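Local coordinates for DUF596 domain-containing protein (Neisseria meningitidis, PDB 2O5H) that is of unknown function, an alpha-beta protein of the DUF596 family conserved in bacteria, at residues S46-K51 / E94-P99; L58-L63 / E83-F88; G66-Q71 / A120-I125. All coordinates share one frame; numbering follows the deposited sequence.

Interaction 1: S46-K51 / E94-P99; sequences SDFEEK and EYEIEP
The ammonium nitrogen of Lys51 meets Glu96 in a salt bridge, NZ lying 2.8 Å from Glu96 OE1. It reaches that oxygen on the syn side, 23° out of the carboxylate plane, and the two side chains cross at about a right angle. A weak second bond runs from the same NZ to the carbonyl oxygen of Ser46, just ahead of the helix that carries Lys51. The lysine chain folds back for this through a bend at its third torsion (chi3 -81°), which sets CE toward the start of its own helix. The other carboxylate oxygen, Glu96 OE2, is taken by Lys42 in a further salt bridge, so two ammonium groups share the carboxylate, which probably stabilises its charged form.

Beside this polar pair lies a flat one. The ring of Phe48 packs against the loop backbone of Glu94 to Glu96, with Glu96 N 3.6 Å above its plane, over the centre, and Tyr95 C above the same face nearer the rim. Phe48 CD1 touches Glu96 CB at 3.6 Å, and the ring and the carboxylate planes are only 16° apart as the two side chains slide past each other in opposite directions. Phe48 CE2 comes within 3.5 Å of the carbonyl oxygen of Glu94.

Asp47, the N-cap residue, fixes the helix start by accepting a bond from Glu50 N at its OD2, 3.0 Å away. The contact thus sits at the surface, where the first turn of helix 48-64 meets the loop between helices 81-91 and 110-116. Trp38 of helix 34-41 touches Phe48, Lys51 and Glu96 alike, which brings helix 34-41 into the junction.

Interaction 2: L58-L63 / E83-F88; sequences LFKELL and EWEQIF
Phe59 of helix 48-64 sets its ring against Trp84 CB, the Glu85 backbone and the face of Phe88, and this apolar patch is the close-packed part of the contact. Phe59 CZ lies 3.9 Å from Phe88 CD1, above one face of the Phe88 ring and toward its rim. The pair is an edge-to-face one, with centroids 5.0 Å apart and planes inclined at 55°. At the edge of the Phe59 ring, in its plane, comes the backbone of the facing helix: Phe59 CE2 is 3.9 Å from Glu85 N. An anti arrangement of CG to the backbone N (chi1 175°) directs CG of Phe59 along this course.

One turn further on, Leu63 adds a methyl to the same patch. Its CD1 covers a face of the Phe59 ring, offset toward the rim, and also meets Trp84 CB at 3.9 Å; the leucine and tryptophan side chains cross at about a right angle.

The other flank is polar and looser. Lys60, partly exposed to solvent, bends at chi3 and chi4 and brings NZ within 3.3 Å of Glu85 OE1, a salt bridge whose hydrogen bond is weak. Lys60 CD is almost as near to Glu85 OE1, so the aliphatic part of the chain lies against the carboxylate too. Glu85 has its stronger partner elsewhere, since OE2 pairs with Arg89 one turn on along its own helix.

Leu34 of helix 34-41 touches both Phe59 and Phe88, and Leu70 of strand 68-72 touches Phe59 and Trp84. The short helical segments run roughly antiparallel at 145°, their axes 10.2 Å apart: an antiparallel helix pair whose aromatic side faces the interior of an alpha-beta fold, while a weak lysine-glutamate bridge lies at its polar flank.

Interaction 3: G66-Q71 / A120-I125; sequences GHLKLQ and AYAVWI
Two central strands of a small antiparallel sheet meet here, Leu68 to Gln71 pairing with Trp124 back to Tyr121. Lys69 and Val123 form a hydrogen-bonded pair: Lys69 N reaches Val123 O at 2.8 Å in the carbonyl plane, and Val123 N returns a bond to Lys69 O. Gln71 and Tyr121 exchange a second such pair of bonds, both more bent. Beyond the last bridge, Ile125 N gives His67 O a nearly straight bond (173°). At the non-hydrogen-bonded positions CA-H...O contacts fill in, the shortest from Leu70 CA to Tyr121 O at 3.3 Å.

The face carrying Leu68, Leu70, Ala122 and Trp124 is apolar. The second torsion of Leu68 (chi2 70°) places its CD1, which touches Ala122 CB at 3.5 Å. The same methyl lies over the indole of Trp124 in a CH-pi contact, 4.2 Å from the centroid of the five-membered ring. Trp124 NE1, buried with the ring, is satisfied by the carbonyl oxygen of Leu32. Further along, Leu70 CB meets Ala120 CB at 3.8 Å. Helices 48-64 and 81-91 pack on Leu70 from this side.

On the other face, Gln71 CB lies 3.6 Å from Val123 CG2, and the extended chain of the exposed Lys69 crosses Ile125 at about a right angle, CD against CD1. At the strand end a water donates to Ile125 O, 2.7 Å away, and also bonds His67 ND1. Before His67, Gly66 closes helix 48-64 in a Schellman motif with positive phi.

Backbone bonding thus sets the register, while the two faces differ in chemistry: one buries leucine and indole against helices, the other mixes aliphatic contacts with side chains that reach solvent.

Overall arrangement
The three contacts are linked by a continuous run of chain from helix 48-64 into strand 68-72. Interactions 1 and 2 share that helix, their centres 18 Å apart, and interaction 2 is nested within the loop that interaction 1 closes. Interaction 3 crosses both in chain order; its centre is 10 Å from that of interaction 2 and 24 Å from that of interaction 1, on the opposite side of the chain's centre. Interactions 2 and 3 touch directly, with Trp84 CZ2 packed 3.6 Å from Leu70 CB. The helix pair and the leucine-bearing face of the sheet therefore pack together in the interior, whereas interaction 1 lies at the surface, at the N-terminal end of helix 48-64.

Interaction 1: S46-K51 / E94-P99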
loop_
_atom_site.group_PDB
_atom_site.type_symbol
_atom_site.label_atom_id
_atom_site.label_comp_id
_atom_site.label_asym_id
_atom_site.label_seq_id
_atom_site.Cartn_x
_atom_site.Cartn_y
_atom_site.Cartn_z
ATOM N N SER A 46 -8.604 -2.675 15.453
ATOM C CA SER A 46 -7.355 -3.297 15.964
ATOM C C SER A 46 -7.447 -4.829 15.836
ATOM O O SER A 46 -6.429 -5.536 15.929
ATOM C CB SER A 46 -7.044 -2.888 17.412
ATOM O OG SER A 46 -8.181 -3.137 18.226
ATOM N N ASP A 47 -8.648 -5.313 15.534
ATOM C CA ASP A 47 -8.913 -6.755 15.449
ATOM C C ASP A 47 -8.605 -7.347 14.074
ATOM O O ASP A 47 -9.064 -6.819 13.037
ATOM C CB ASP A 47 -10.380 -7.034 15.796
ATOM C CG ASP A 47 -10.671 -8.509 15.811
ATOM O OD1 ASP A 47 -10.134 -9.210 16.696
ATOM O OD2 ASP A 47 -11.373 -8.986 14.926
ATOM N N PHE A 48 -7.848 -8.449 14.055
ATOM C CA PHE A 48 -7.467 -9.111 12.808
ATOM C C PHE A 48 -8.645 -9.600 11.942
ATOM O O PHE A 48 -8.669 -9.316 10.750
ATOM C CB PHE A 48 -6.456 -10.238 13.077
ATOM C CG PHE A 48 -5.983 -10.960 11.829
ATOM C CD1 PHE A 48 -5.452 -10.254 10.777
ATOM C CD2 PHE A 48 -6.089 -12.352 11.733
ATOM C CE1 PHE A 48 -4.991 -10.925 9.603
ATOM C CE2 PHE A 48 -5.651 -13.036 10.586
ATOM C CZ PHE A 48 -5.105 -12.307 9.525
ATOM N N GLU A 49 -9.604 -10.335 12.531
ATOM C CA GLU A 49 -10.797 -10.758 11.796
ATOM C C GLU A 49 -11.551 -9.564 11.219
ATOM O O GLU A 49 -11.966 -9.625 10.070
ATOM C CB GLU A 49 -11.750 -11.556 12.694
ATOM C CG GLU A 49 -12.933 -12.117 11.944
ATOM C CD GLU A 49 -13.842 -12.939 12.814
ATOM O OE1 GLU A 49 -14.121 -12.553 13.983
ATOM O OE2 GLU A 49 -14.318 -13.958 12.297
ATOM N N GLU A 50 -11.796 -8.527 12.040
ATOM C CA GLU A 50 -12.533 -7.372 11.536
ATOM C C GLU A 50 -11.815 -6.670 10.375
ATOM O O GLU A 50 -12.464 -6.260 9.416
ATOM C CB GLU A 50 -12.848 -6.390 12.649
ATOM C CG GLU A 50 -13.790 -7.002 13.649
ATOM C CD GLU A 50 -14.391 -5.978 14.585
ATOM O OE1 GLU A 50 -13.770 -4.923 14.804
ATOM O OE2 GLU A 50 -15.469 -6.253 15.126
ATOM N N LYS A 51 -10.492 -6.532 10.467
ATOM C CA LYS A 51 -9.704 -5.947 9.379
ATOM C C LYS A 51 -9.802 -6.802 8.116
ATOM O O LYS A 51 -10.011 -6.277 7.025
ATOM C CB LYS A 51 -8.245 -5.753 9.806
ATOM C CG LYS A 51 -8.024 -4.512 10.670
ATOM C CD LYS A 51 -6.557 -4.346 11.002
ATOM C CE LYS A 51 -6.243 -5.288 12.192
ATOM N NZ LYS A 51 -5.094 -4.897 12.990
ATOM N N GLU A 94 -3.204 -17.023 9.162
ATOM C CA GLU A 94 -3.891 -17.198 10.423
ATOM C C GLU A 94 -3.728 -16.035 11.390
ATOM O O GLU A 94 -4.539 -15.881 12.273
ATOM C CB GLU A 94 -3.438 -18.494 11.078
ATOM C CG GLU A 94 -3.938 -19.765 10.358
ATOM C CD GLU A 94 -3.571 -21.044 11.123
ATOM O OE1 GLU A 94 -2.442 -21.143 11.613
ATOM O OE2 GLU A 94 -4.426 -21.929 11.280
ATOM N N TYR A 95 -2.681 -15.230 11.213
ATOM C CA TYR A 95 -2.348 -14.143 12.151
ATOM C C TYR A 95 -1.879 -13.007 11.292
ATOM O O TYR A 95 -1.380 -13.226 10.188
ATOM C CB TYR A 95 -1.215 -14.551 13.128
ATOM C CG TYR A 95 -1.592 -15.710 14.022
ATOM C CD1 TYR A 95 -2.298 -15.496 15.228
ATOM C CD2 TYR A 95 -1.288 -17.016 13.657
ATOM C CE1 TYR A 95 -2.672 -16.530 16.001
ATOM C CE2 TYR A 95 -1.660 -18.072 14.440
ATOM C CZ TYR A 95 -2.349 -17.816 15.614
ATOM O OH TYR A 95 -2.725 -18.847 16.409
ATOM N N GLU A 96 -2.055 -11.780 11.787
ATOM C CA GLU A 96 -1.668 -10.589 11.035
ATOM C C GLU A 96 -0.145 -10.594 10.919
ATOM O O GLU A 96 0.424 -10.189 9.893
ATOM C CB GLU A 96 -2.149 -9.331 11.769
ATOM C CG GLU A 96 -1.980 -8.058 10.975
ATOM C CD GLU A 96 -2.578 -6.831 11.713
ATOM O OE1 GLU A 96 -3.358 -7.014 12.679
ATOM O OE2 GLU A 96 -2.280 -5.700 11.300
ATOM N N ILE A 97 0.513 -11.109 11.957
ATOM C CA ILE A 97 1.965 -11.223 11.961
ATOM C C ILE A 97 2.401 -12.664 12.251
ATOM O O ILE A 97 2.070 -13.214 13.282
ATOM C CB ILE A 97 2.567 -10.245 13.005
ATOM C CG1 ILE A 97 2.165 -8.802 12.662
ATOM C CG2 ILE A 97 4.096 -10.441 13.122
ATOM C CD1 ILE A 97 2.683 -7.756 13.626
ATOM N N GLU A 98 3.187 -13.265 11.373
ATOM C CA GLU A 98 3.595 -14.653 11.593
ATOM C C GLU A 98 4.219 -14.841 12.988
ATOM O O GLU A 98 5.106 -14.072 13.363
ATOM C CB GLU A 98 4.555 -15.107 10.497
ATOM C CG GLU A 98 4.689 -16.599 10.460
ATOM C CD GLU A 98 5.309 -17.059 9.172
ATOM O OE1 GLU A 98 6.546 -16.908 9.044
ATOM O OE2 GLU A 98 4.542 -17.567 8.309
ATOM N N PRO A 99 3.734 -15.835 13.780
ATOM C CA PRO A 99 4.301 -16.063 15.128
ATOM C C PRO A 99 5.776 -16.408 15.103
ATOM O O PRO A 99 6.254 -16.943 14.093
ATOM C CB PRO A 99 3.526 -17.284 15.649
ATOM C CG PRO A 99 2.230 -17.281 14.897
ATOM C CD PRO A 99 2.618 -16.764 13.499
#

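Interaction 2: L58-L63 / E83-F88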
loop_
_atom_site.group_PDB
_atom_site.type_symbol
_atom_site.label_atom_id
_atom_site.label_comp_id
_atom_site.label_asym_id
_atom_site.label_seq_id
_atom_site.Cartn_x
_atom_site.Cartn_y
_atom_site.Cartn_z
ATOM N N LEU A 58 -13.787 -4.291 0.567
ATOM C CA LEU A 58 -13.212 -3.271 -0.290
ATOM C C LEU A 58 -12.734 -3.935 -1.588
ATOM O O LEU A 58 -13.019 -3.461 -2.679
ATOM C CB LEU A 58 -12.044 -2.568 0.424
ATOM C CG LEU A 58 -11.179 -1.541 -0.368
ATOM C CD1 LEU A 58 -12.044 -0.355 -0.915
ATOM C CD2 LEU A 58 -10.076 -1.042 0.557
ATOM N N PHE A 59 -11.972 -5.006 -1.422
ATOM C CA PHE A 59 -11.468 -5.859 -2.505
ATOM C C PHE A 59 -12.607 -6.232 -3.455
ATOM O O PHE A 59 -12.509 -6.011 -4.668
ATOM C CB PHE A 59 -10.863 -7.062 -1.797
ATOM C CG PHE A 59 -10.363 -8.176 -2.655
ATOM C CD1 PHE A 59 -9.082 -8.136 -3.193
ATOM C CD2 PHE A 59 -11.130 -9.352 -2.789
ATOM C CE1 PHE A 59 -8.579 -9.246 -3.926
ATOM C CE2 PHE A 59 -10.652 -10.457 -3.507
ATOM C CZ PHE A 59 -9.369 -10.403 -4.069
ATOM N N LYS A 60 -13.684 -6.809 -2.921
ATOM C CA LYS A 60 -14.797 -7.212 -3.764
ATOM C C LYS A 60 -15.475 -6.028 -4.438
ATOM O O LYS A 60 -15.886 -6.124 -5.591
ATOM C CB LYS A 60 -15.857 -8.025 -3.006
ATOM C CG LYS A 60 -15.382 -9.413 -2.602
ATOM C CD LYS A 60 -16.509 -10.412 -2.544
ATOM C CE LYS A 60 -17.637 -10.015 -1.573
ATOM N NZ LYS A 60 -17.166 -9.824 -0.179
ATOM N N GLU A 61 -15.598 -4.902 -3.749
ATOM C CA GLU A 61 -16.278 -3.765 -4.409
ATOM C C GLU A 61 -15.461 -3.194 -5.592
ATOM O O GLU A 61 -16.017 -2.819 -6.646
ATOM C CB GLU A 61 -16.595 -2.678 -3.396
ATOM C CG GLU A 61 -17.451 -1.562 -3.919
ATOM C CD GLU A 61 -18.899 -1.992 -4.196
ATOM O OE1 GLU A 61 -19.276 -3.166 -3.965
ATOM O OE2 GLU A 61 -19.677 -1.120 -4.644
ATOM N N LEU A 62 -14.145 -3.161 -5.434
ATOM C CA LEU A 62 -13.294 -2.711 -6.511
ATOM C C LEU A 62 -13.359 -3.667 -7.694
ATOM O O LEU A 62 -13.422 -3.211 -8.845
ATOM C CB LEU A 62 -11.856 -2.543 -6.024
ATOM C CG LEU A 62 -11.656 -1.449 -4.978
ATOM C CD1 LEU A 62 -10.315 -1.714 -4.249
ATOM C CD2 LEU A 62 -11.626 -0.098 -5.636
ATOM N N LEU A 63 -13.341 -4.976 -7.418
ATOM C CA LEU A 63 -13.477 -5.988 -8.482
ATOM C C LEU A 63 -14.827 -5.844 -9.174
ATOM O O LEU A 63 -14.887 -5.825 -10.408
ATOM C CB LEU A 63 -13.292 -7.414 -7.950
ATOM C CG LEU A 63 -11.906 -7.802 -7.415
ATOM C CD1 LEU A 63 -12.002 -9.129 -6.619
ATOM C CD2 LEU A 63 -10.898 -7.893 -8.559
ATOM N N GLU A 83 -15.673 -15.484 -6.306
ATOM C CA GLU A 83 -14.658 -16.500 -6.583
ATOM C C GLU A 83 -13.282 -16.078 -6.099
ATOM O O GLU A 83 -12.545 -16.890 -5.526
ATOM C CB GLU A 83 -14.602 -16.845 -8.076
ATOM C CG GLU A 83 -15.773 -17.720 -8.523
ATOM C CD GLU A 83 -15.899 -17.811 -10.027
ATOM O OE1 GLU A 83 -15.140 -17.144 -10.756
ATOM O OE2 GLU A 83 -16.768 -18.574 -10.478
ATOM N N TRP A 84 -12.929 -14.813 -6.326
ATOM C CA TRP A 84 -11.624 -14.317 -5.926
ATOM C C TRP A 84 -11.544 -14.229 -4.396
ATOM O O TRP A 84 -10.529 -14.548 -3.803
ATOM C CB TRP A 84 -11.356 -12.951 -6.523
ATOM C CG TRP A 84 -10.708 -12.887 -7.888
ATOM C CD1 TRP A 84 -11.117 -12.114 -8.936
ATOM C CD2 TRP A 84 -9.497 -13.540 -8.313
ATOM N NE1 TRP A 84 -10.246 -12.261 -10.018
ATOM C CE2 TRP A 84 -9.237 -13.118 -9.649
ATOM C CE3 TRP A 84 -8.599 -14.434 -7.693
ATOM C CZ2 TRP A 84 -8.115 -13.576 -10.387
ATOM C CZ3 TRP A 84 -7.459 -14.871 -8.424
ATOM C CH2 TRP A 84 -7.241 -14.440 -9.758
ATOM N N GLU A 85 -12.626 -13.810 -3.756
ATOM C CA GLU A 85 -12.622 -13.841 -2.291
ATOM C C GLU A 85 -12.294 -15.253 -1.776
ATOM O O GLU A 85 -11.485 -15.395 -0.862
ATOM C CB GLU A 85 -13.943 -13.318 -1.701
ATOM C CG GLU A 85 -13.978 -13.413 -0.140
ATOM C CD GLU A 85 -15.303 -12.997 0.429
ATOM O OE1 GLU A 85 -16.301 -13.042 -0.338
ATOM O OE2 GLU A 85 -15.355 -12.650 1.638
ATOM N N GLN A 86 -12.884 -16.294 -2.368
ATOM C CA GLN A 86 -12.740 -17.659 -1.847
ATOM C C GLN A 86 -11.313 -18.146 -2.031
ATOM O O GLN A 86 -10.750 -18.821 -1.153
ATOM C CB GLN A 86 -13.730 -18.642 -2.530
ATOM C CG GLN A 86 -13.909 -19.960 -1.791
ATOM C CD GLN A 86 -14.264 -19.733 -0.303
ATOM O OE1 GLN A 86 -15.322 -19.211 0.003
ATOM N NE2 GLN A 86 -13.338 -20.056 0.604
ATOM N N ILE A 87 -10.737 -17.782 -3.173
ATOM C CA ILE A 87 -9.369 -18.147 -3.527
ATOM C C ILE A 87 -8.404 -17.563 -2.473
ATOM O O ILE A 87 -7.562 -18.282 -1.908
ATOM C CB ILE A 87 -9.083 -17.658 -4.997
ATOM C CG1 ILE A 87 -9.824 -18.598 -5.971
ATOM C CG2 ILE A 87 -7.522 -17.531 -5.325
ATOM C CD1 ILE A 87 -9.837 -18.122 -7.456
ATOM N N PHE A 88 -8.590 -16.284 -2.171
ATOM C CA PHE A 88 -7.792 -15.615 -1.141
ATOM C C PHE A 88 -8.064 -16.096 0.291
ATOM O O PHE A 88 -7.115 -16.361 1.020
ATOM C CB PHE A 88 -7.998 -14.102 -1.236
ATOM C CG PHE A 88 -7.096 -13.424 -2.249
ATOM C CD1 PHE A 88 -7.249 -13.649 -3.635
ATOM C CD2 PHE A 88 -6.089 -12.544 -1.814
ATOM C CE1 PHE A 88 -6.395 -13.021 -4.572
ATOM C CE2 PHE A 88 -5.232 -11.904 -2.754
ATOM C CZ PHE A 88 -5.393 -12.133 -4.125
#

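Interaction 3: G66-Q71 / A120-I125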
loop_
_atom_site.group_PDB
_atom_site.type_symbol
_atom_site.label_atom_id
_atom_site.label_comp_id
_atom_site.label_asym_id
_atom_site.label_seq_id
_atom_site.Cartn_x
_atom_site.Cartn_y
_atom_site.Cartn_z
ATOM N N GLY A 66 -15.294 -3.071 -11.544
ATOM C CA GLY A 66 -14.385 -3.163 -12.687
ATOM C C GLY A 66 -13.149 -2.278 -12.608
ATOM O O GLY A 66 -12.478 -2.079 -13.620
ATOM N N HIS A 67 -12.826 -1.737 -11.428
ATOM C CA HIS A 67 -11.639 -0.872 -11.313
ATOM C C HIS A 67 -10.390 -1.711 -11.216
ATOM O O HIS A 67 -9.302 -1.330 -11.679
ATOM C CB HIS A 67 -11.720 0.036 -10.076
ATOM C CG HIS A 67 -12.855 1.007 -10.111
ATOM N ND1 HIS A 67 -12.853 2.123 -10.918
ATOM C CD2 HIS A 67 -14.022 1.038 -9.428
ATOM C CE1 HIS A 67 -13.980 2.794 -10.742
ATOM N NE2 HIS A 67 -14.703 2.158 -9.838
ATOM N N LEU A 68 -10.563 -2.860 -10.581
ATOM C CA LEU A 68 -9.474 -3.734 -10.255
ATOM C C LEU A 68 -9.653 -5.052 -10.996
ATOM O O LEU A 68 -10.764 -5.562 -11.116
ATOM C CB LEU A 68 -9.478 -3.975 -8.740
ATOM C CG LEU A 68 -8.457 -4.924 -8.180
ATOM C CD1 LEU A 68 -7.057 -4.265 -8.297
ATOM C CD2 LEU A 68 -8.866 -5.165 -6.717
ATOM N N LYS A 69 -8.543 -5.592 -11.489
ATOM C CA LYS A 69 -8.501 -6.954 -12.034
ATOM C C LYS A 69 -7.266 -7.621 -11.437
ATOM O O LYS A 69 -6.394 -6.942 -10.940
ATOM C CB LYS A 69 -8.471 -6.933 -13.580
ATOM C CG LYS A 69 -9.859 -6.634 -14.199
ATOM C CD LYS A 69 -9.857 -6.601 -15.734
ATOM C CE LYS A 69 -11.170 -6.011 -16.242
ATOM N NZ LYS A 69 -11.083 -5.493 -17.646
ATOM N N LEU A 70 -7.205 -8.949 -11.443
ATOM C CA LEU A 70 -6.102 -9.640 -10.787
ATOM C C LEU A 70 -5.348 -10.532 -11.753
ATOM O O LEU A 70 -5.939 -11.235 -12.563
ATOM C CB LEU A 70 -6.644 -10.442 -9.563
ATOM C CG LEU A 70 -7.388 -9.594 -8.513
ATOM C CD1 LEU A 70 -7.915 -10.498 -7.337
ATOM C CD2 LEU A 70 -6.480 -8.496 -7.972
ATOM N N GLN A 71 -4.043 -10.565 -11.584
ATOM C CA GLN A 71 -3.130 -11.118 -12.538
ATOM C C GLN A 71 -2.212 -12.114 -11.819
ATOM O O GLN A 71 -1.870 -11.922 -10.649
ATOM C CB GLN A 71 -2.352 -9.897 -13.042
ATOM C CG GLN A 71 -1.070 -10.080 -13.729
ATOM C CD GLN A 71 0.099 -10.347 -12.855
ATOM O OE1 GLN A 71 0.594 -9.486 -12.077
ATOM N NE2 GLN A 71 0.640 -11.527 -13.047
ATOM N N ALA A 120 -2.856 -13.732 -6.531
ATOM C CA ALA A 120 -2.803 -12.849 -7.673
ATOM C C ALA A 120 -2.560 -11.393 -7.240
ATOM O O ALA A 120 -2.565 -11.070 -6.020
ATOM C CB ALA A 120 -4.074 -12.981 -8.491
ATOM N N TYR A 121 -2.350 -10.522 -8.232
ATOM C CA TYR A 121 -1.817 -9.150 -8.005
ATOM C C TYR A 121 -2.619 -8.120 -8.769
ATOM O O TYR A 121 -3.223 -8.405 -9.812
ATOM C CB TYR A 121 -0.318 -9.051 -8.383
ATOM C CG TYR A 121 0.519 -9.931 -7.498
ATOM C CD1 TYR A 121 0.949 -9.494 -6.215
ATOM C CD2 TYR A 121 0.836 -11.235 -7.900
ATOM C CE1 TYR A 121 1.686 -10.353 -5.376
ATOM C CE2 TYR A 121 1.556 -12.075 -7.090
ATOM C CZ TYR A 121 1.989 -11.638 -5.831
ATOM O OH TYR A 121 2.745 -12.517 -5.056
ATOM N N ALA A 122 -2.631 -6.912 -8.233
ATOM C CA ALA A 122 -3.519 -5.861 -8.720
ATOM C C ALA A 122 -3.142 -5.278 -10.091
ATOM O O ALA A 122 -1.985 -4.887 -10.346
ATOM C CB ALA A 122 -3.642 -4.725 -7.640
ATOM N N VAL A 123 -4.150 -5.221 -10.955
ATOM C CA VAL A 123 -4.135 -4.431 -12.201
ATOM C C VAL A 123 -5.279 -3.439 -12.140
ATOM O O VAL A 123 -6.423 -3.818 -11.891
ATOM C CB VAL A 123 -4.256 -5.341 -13.448
ATOM C CG1 VAL A 123 -4.257 -4.510 -14.733
ATOM C CG2 VAL A 123 -3.107 -6.354 -13.437
ATOM N N TRP A 124 -4.976 -2.162 -12.364
ATOM C CA TRP A 124 -5.983 -1.104 -12.252
ATOM C C TRP A 124 -6.406 -0.663 -13.643
ATOM O O TRP A 124 -5.557 -0.389 -14.494
ATOM C CB TRP A 124 -5.407 0.080 -11.487
ATOM C CG TRP A 124 -5.291 -0.237 -10.040
ATOM C CD1 TRP A 124 -4.236 -0.803 -9.394
ATOM C CD2 TRP A 124 -6.326 -0.054 -9.069
ATOM N NE1 TRP A 124 -4.553 -0.983 -8.047
ATOM C CE2 TRP A 124 -5.837 -0.527 -7.835
ATOM C CE3 TRP A 124 -7.635 0.472 -9.132
ATOM C CZ2 TRP A 124 -6.598 -0.461 -6.653
ATOM C CZ3 TRP A 124 -8.397 0.515 -7.969
ATOM C CH2 TRP A 124 -7.879 0.046 -6.742
ATOM N N ILE A 125 -7.719 -0.606 -13.846
ATOM C CA ILE A 125 -8.318 -0.280 -15.139
ATOM C C ILE A 125 -8.799 1.170 -15.087
ATOM O O ILE A 125 -9.611 1.536 -14.239
ATOM C CB ILE A 125 -9.477 -1.268 -15.530
ATOM C CG1 ILE A 125 -9.112 -2.724 -15.199
ATOM C CG2 ILE A 125 -9.932 -1.060 -17.033
ATOM C CD1 ILE A 125 -7.880 -3.246 -15.941
HETATM O O HOH W 1 -9.750 2.428 -11.721
#